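Local coordinates for regulatory protein E2 (Bovine papillomavirus type 1, PDB 2JEX), which regulates viral transcription and helps initiate viral DNA replication together with E1, here represented by its N-terminal transactivation domain, at residues K70-L82 with T97-F110. The protein carries 1 engineered substitution. Residues are numbered along the deposited sequence; the frame is centred on the assembly and turned at random.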
# COMPACT_ATOMS: atom_id res chain seq x y z
N LYS A 70 -0.70 10.01 -11.70
CA LYS A 70 0.26 8.94 -11.94
C LYS A 70 0.07 7.77 -10.98
O LYS A 70 0.10 6.62 -11.40
CB LYS A 70 1.69 9.49 -11.91
CG LYS A 70 2.10 10.12 -13.24
CD LYS A 70 3.29 11.04 -13.13
CE LYS A 70 4.58 10.31 -12.79
NZ LYS A 70 5.58 11.29 -12.25
N GLN A 71 -0.15 8.09 -9.71
CA GLN A 71 -0.45 7.09 -8.68
C GLN A 71 -1.71 6.31 -9.05
O GLN A 71 -1.76 5.09 -8.95
CB GLN A 71 -0.64 7.77 -7.33
CG GLN A 71 0.64 8.45 -6.80
CD GLN A 71 0.46 9.08 -5.42
OE1 GLN A 71 1.44 9.28 -4.67
NE2 GLN A 71 -0.79 9.42 -5.07
N ALA A 72 -2.73 7.04 -9.50
CA ALA A 72 -4.01 6.47 -9.86
C ALA A 72 -3.92 5.63 -11.13
O ALA A 72 -4.56 4.59 -11.21
CB ALA A 72 -5.05 7.57 -10.00
N ILE A 73 -3.13 6.06 -12.11
CA ILE A 73 -2.83 5.24 -13.29
C ILE A 73 -2.26 3.88 -12.85
O ILE A 73 -2.78 2.82 -13.23
CB ILE A 73 -1.86 5.98 -14.26
CG1 ILE A 73 -2.58 7.13 -14.98
CG2 ILE A 73 -1.26 5.03 -15.29
CD1 ILE A 73 -1.65 8.20 -15.62
N GLU A 74 -1.23 3.94 -12.00
CA GLU A 74 -0.56 2.75 -11.47
C GLU A 74 -1.50 1.80 -10.72
O GLU A 74 -1.40 0.58 -10.87
CB GLU A 74 0.61 3.14 -10.56
CG GLU A 74 1.35 1.95 -10.01
CD GLU A 74 2.68 2.30 -9.38
OE1 GLU A 74 3.00 3.51 -9.29
OE2 GLU A 74 3.40 1.36 -8.97
N MET A 75 -2.39 2.38 -9.91
CA MET A 75 -3.38 1.61 -9.18
C MET A 75 -4.39 0.98 -10.14
O MET A 75 -4.64 -0.22 -10.09
CB MET A 75 -4.08 2.47 -8.11
CG MET A 75 -3.19 2.94 -6.97
SD MET A 75 -2.32 1.64 -6.04
CE MET A 75 -3.55 1.23 -4.80
N GLN A 76 -4.95 1.80 -11.02
CA GLN A 76 -5.91 1.32 -12.02
C GLN A 76 -5.41 0.13 -12.83
O GLN A 76 -6.07 -0.92 -12.87
CB GLN A 76 -6.30 2.45 -12.97
CG GLN A 76 -7.24 1.98 -14.06
CD GLN A 76 -7.46 3.00 -15.16
OE1 GLN A 76 -7.17 4.18 -15.01
NE2 GLN A 76 -8.00 2.54 -16.28
N LEU A 77 -4.25 0.30 -13.48
CA LEU A 77 -3.66 -0.73 -14.34
C LEU A 77 -3.28 -1.98 -13.55
O LEU A 77 -3.53 -3.09 -14.00
CB LEU A 77 -2.44 -0.19 -15.10
CG LEU A 77 -2.69 1.02 -16.00
CD1 LEU A 77 -1.43 1.43 -16.76
CD2 LEU A 77 -3.86 0.80 -16.97
N SER A 78 -2.70 -1.77 -12.37
CA SER A 78 -2.32 -2.87 -11.48
C SER A 78 -3.54 -3.68 -11.07
O SER A 78 -3.53 -4.92 -11.15
CB SER A 78 -1.59 -2.36 -10.23
OG SER A 78 -0.27 -1.94 -10.55
N LEU A 79 -4.58 -2.98 -10.64
CA LEU A 79 -5.82 -3.64 -10.23
C LEU A 79 -6.51 -4.35 -11.38
O LEU A 79 -7.09 -5.43 -11.18
CB LEU A 79 -6.77 -2.66 -9.53
CG LEU A 79 -6.27 -2.03 -8.23
CD1 LEU A 79 -7.18 -0.89 -7.80
CD2 LEU A 79 -6.13 -3.07 -7.08
N GLN A 80 -6.45 -3.76 -12.58
CA GLN A 80 -7.05 -4.37 -13.77
C GLN A 80 -6.35 -5.69 -14.10
O GLN A 80 -7.01 -6.66 -14.51
CB GLN A 80 -6.99 -3.43 -14.97
CG GLN A 80 -7.99 -2.28 -14.94
CD GLN A 80 -7.87 -1.37 -16.17
OE1 GLN A 80 -8.58 -0.36 -16.29
NE2 GLN A 80 -6.98 -1.72 -17.08
N GLU A 81 -5.03 -5.71 -13.93
CA GLU A 81 -4.27 -6.95 -14.08
C GLU A 81 -4.68 -7.99 -13.05
O GLU A 81 -4.91 -9.15 -13.39
CB GLU A 81 -2.77 -6.67 -14.00
CG GLU A 81 -2.22 -5.84 -15.15
CD GLU A 81 -0.71 -5.77 -15.16
OE1 GLU A 81 -0.13 -5.33 -16.18
OE2 GLU A 81 -0.09 -6.16 -14.14
N LEU A 82 -4.78 -7.56 -11.79
CA LEU A 82 -5.20 -8.43 -10.68
C LEU A 82 -6.51 -9.18 -10.92
O LEU A 82 -6.60 -10.37 -10.66
CB LEU A 82 -5.34 -7.63 -9.39
CG LEU A 82 -4.38 -7.91 -8.25
CD1 LEU A 82 -4.55 -6.86 -7.17
CD2 LEU A 82 -4.56 -9.32 -7.68
N THR A 97 -6.93 -1.75 -1.21
CA THR A 97 -6.59 -1.23 -2.53
C THR A 97 -6.25 0.27 -2.46
O THR A 97 -6.43 1.00 -3.44
CB THR A 97 -7.73 -1.49 -3.53
OG1 THR A 97 -8.97 -1.04 -2.96
CG2 THR A 97 -7.84 -2.98 -3.83
N SER A 98 -5.76 0.71 -1.30
CA SER A 98 -5.33 2.10 -1.12
C SER A 98 -3.84 2.26 -1.40
O SER A 98 -3.06 1.32 -1.27
CB SER A 98 -5.70 2.61 0.28
OG SER A 98 -4.99 1.92 1.28
N TRP A 99 -3.46 3.47 -1.80
CA TRP A 99 -2.08 3.79 -2.15
C TRP A 99 -1.09 3.59 -1.00
O TRP A 99 0.02 3.05 -1.20
CB TRP A 99 -2.00 5.23 -2.67
CG TRP A 99 -0.60 5.65 -3.01
CD1 TRP A 99 0.26 6.38 -2.18
CD2 TRP A 99 0.12 5.36 -4.26
NE1 TRP A 99 1.46 6.58 -2.85
CE2 TRP A 99 1.40 5.96 -4.13
CE3 TRP A 99 -0.21 4.66 -5.51
CZ2 TRP A 99 2.38 5.89 -5.18
CZ3 TRP A 99 0.76 4.62 -6.54
CH2 TRP A 99 2.03 5.23 -6.37
N ASP A 100 -1.51 3.99 0.21
CA ASP A 100 -0.68 3.81 1.41
C ASP A 100 -0.45 2.34 1.72
O ASP A 100 0.65 1.96 2.13
CB ASP A 100 -1.31 4.51 2.63
CG ASP A 100 -1.25 6.02 2.54
OD1 ASP A 100 -0.38 6.56 1.81
OD2 ASP A 100 -2.08 6.69 3.22
N ARG A 101 -1.47 1.51 1.55
CA ARG A 101 -1.29 0.08 1.75
C ARG A 101 -0.28 -0.44 0.72
O ARG A 101 0.64 -1.19 1.07
CB ARG A 101 -2.63 -0.66 1.64
CG ARG A 101 -2.55 -2.17 1.87
CD ARG A 101 -2.45 -2.55 3.34
NE ARG A 101 -3.64 -2.16 4.10
CZ ARG A 101 -4.70 -2.95 4.31
NH1 ARG A 101 -4.74 -4.19 3.85
NH2 ARG A 101 -5.73 -2.48 5.01
N TYR A 102 -0.45 -0.02 -0.53
CA TYR A 102 0.39 -0.45 -1.66
C TYR A 102 1.85 -0.04 -1.46
O TYR A 102 2.77 -0.72 -1.90
CB TYR A 102 -0.17 0.19 -2.94
CG TYR A 102 0.55 -0.15 -4.23
CD1 TYR A 102 0.56 -1.46 -4.74
CD2 TYR A 102 1.20 0.84 -4.96
CE1 TYR A 102 1.21 -1.76 -5.94
CE2 TYR A 102 1.84 0.55 -6.17
CZ TYR A 102 1.85 -0.76 -6.64
OH TYR A 102 2.49 -1.04 -7.82
N MET A 103 2.02 1.10 -0.80
CA MET A 103 3.33 1.73 -0.67
C MET A 103 3.99 1.42 0.65
O MET A 103 5.21 1.55 0.77
CB MET A 103 3.24 3.25 -0.90
CG MET A 103 3.20 3.62 -2.34
SD MET A 103 4.64 3.13 -3.30
CE MET A 103 4.07 1.62 -3.99
N SER A 104 3.19 0.98 1.63
CA SER A 104 3.69 0.32 2.83
C SER A 104 4.68 -0.78 2.44
O SER A 104 4.68 -1.25 1.30
CB SER A 104 2.54 -0.35 3.61
OG SER A 104 1.66 0.61 4.18
N GLU A 105 5.51 -1.19 3.40
CA GLU A 105 6.55 -2.19 3.15
C GLU A 105 6.02 -3.62 3.20
O GLU A 105 5.23 -3.96 4.09
CB GLU A 105 7.73 -2.00 4.10
CG GLU A 105 8.59 -0.76 3.79
CD GLU A 105 9.74 -1.04 2.82
OE1 GLU A 105 10.80 -0.38 2.96
OE2 GLU A 105 9.60 -1.89 1.91
N PRO A 106 6.42 -4.46 2.22
CA PRO A 106 7.31 -4.10 1.11
C PRO A 106 6.57 -3.36 -0.01
O PRO A 106 5.38 -3.62 -0.26
CB PRO A 106 7.82 -5.46 0.63
CG PRO A 106 6.69 -6.40 0.92
CD PRO A 106 5.99 -5.87 2.15
N LYS A 107 7.29 -2.46 -0.69
CA LYS A 107 6.69 -1.47 -1.59
C LYS A 107 6.20 -2.04 -2.92
O LYS A 107 6.78 -2.99 -3.45
CB LYS A 107 7.68 -0.33 -1.87
CG LYS A 107 8.01 0.52 -0.66
CD LYS A 107 8.84 1.75 -1.07
CE LYS A 107 9.36 2.48 0.18
NZ LYS A 107 10.39 3.50 -0.17
N ARG A 108 5.14 -1.42 -3.45
CA ARG A 108 4.54 -1.80 -4.74
C ARG A 108 3.92 -3.20 -4.78
O ARG A 108 4.15 -3.97 -5.71
CB ARG A 108 5.52 -1.60 -5.91
CG ARG A 108 5.93 -0.15 -6.15
CD ARG A 108 6.28 0.10 -7.61
NE ARG A 108 5.91 1.44 -8.07
CZ ARG A 108 6.04 2.57 -7.36
NH1 ARG A 108 6.56 2.56 -6.14
NH2 ARG A 108 5.67 3.72 -7.89
N CYS A 109 3.14 -3.52 -3.75
CA CYS A 109 2.31 -4.73 -3.74
C CYS A 109 1.07 -4.53 -2.88
O CYS A 109 1.10 -3.78 -1.89
CB CYS A 109 3.11 -5.98 -3.30
SG CYS A 109 3.58 -6.09 -1.53
N PHE A 110 -0.02 -5.20 -3.25
CA PHE A 110 -1.25 -5.11 -2.48
C PHE A 110 -1.20 -6.09 -1.31
O PHE A 110 -0.52 -7.13 -1.37
CB PHE A 110 -2.47 -5.31 -3.38
CG PHE A 110 -2.54 -4.33 -4.53
CD1 PHE A 110 -2.19 -4.73 -5.82
CD2 PHE A 110 -2.91 -3.01 -4.32
CE1 PHE A 110 -2.23 -3.83 -6.88
CE2 PHE A 110 -2.96 -2.09 -5.38
CZ PHE A 110 -2.61 -2.50 -6.66
O HOH W 1 2.36 -2.80 -9.82
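Gln71 lies over one face of the Trp99 indole, its CG 3.5 Å from the centroid of the six-membered ring in a CH-pi contact and its amide stacked 28° from the ring plane. Met103, from the short helix 99-103, backs the opposite face. One turn along helix 62-83, the carboxylate plane of Glu74 is nearly perpendicular to both aromatic rings it borders: OE1 sits at the Trp99 edge, while OE2 accepts a 2.8 Å hydrogen bond from Tyr102 OH on its anti side, tilted 28° out of the carboxylate plane. Glu74 has CG anti to its backbone N (chi1 -179°) and an extended chain, which carries OE2 to 2.7 Å from Arg108 NE in a salt bridge; the further bond from Arg108 NH2 to OE1 is weak. Next along the helix, Met75 bends at chi2 and chi3, which lays SD over the Tyr102 face, 4.1 Å from the ring centroid, and carries CE to the Phe110 edge, 3.4 Å from CE2. Phe110, at the start of strand 110-120, is sandwiched between Leu79 CD2 and Tyr102 CD1. A water donates to both Ser78 OG and Tyr102 OH, linking the helix to the phenol a second time. The contact joins helix 62-83 to the short helix and loop that lead into strand 110-120. It exemplifies a sulfur-aromatic cluster bordered by a paired charge: phenol and guanidinium together grip OE2, probably favouring the ionised carboxylate.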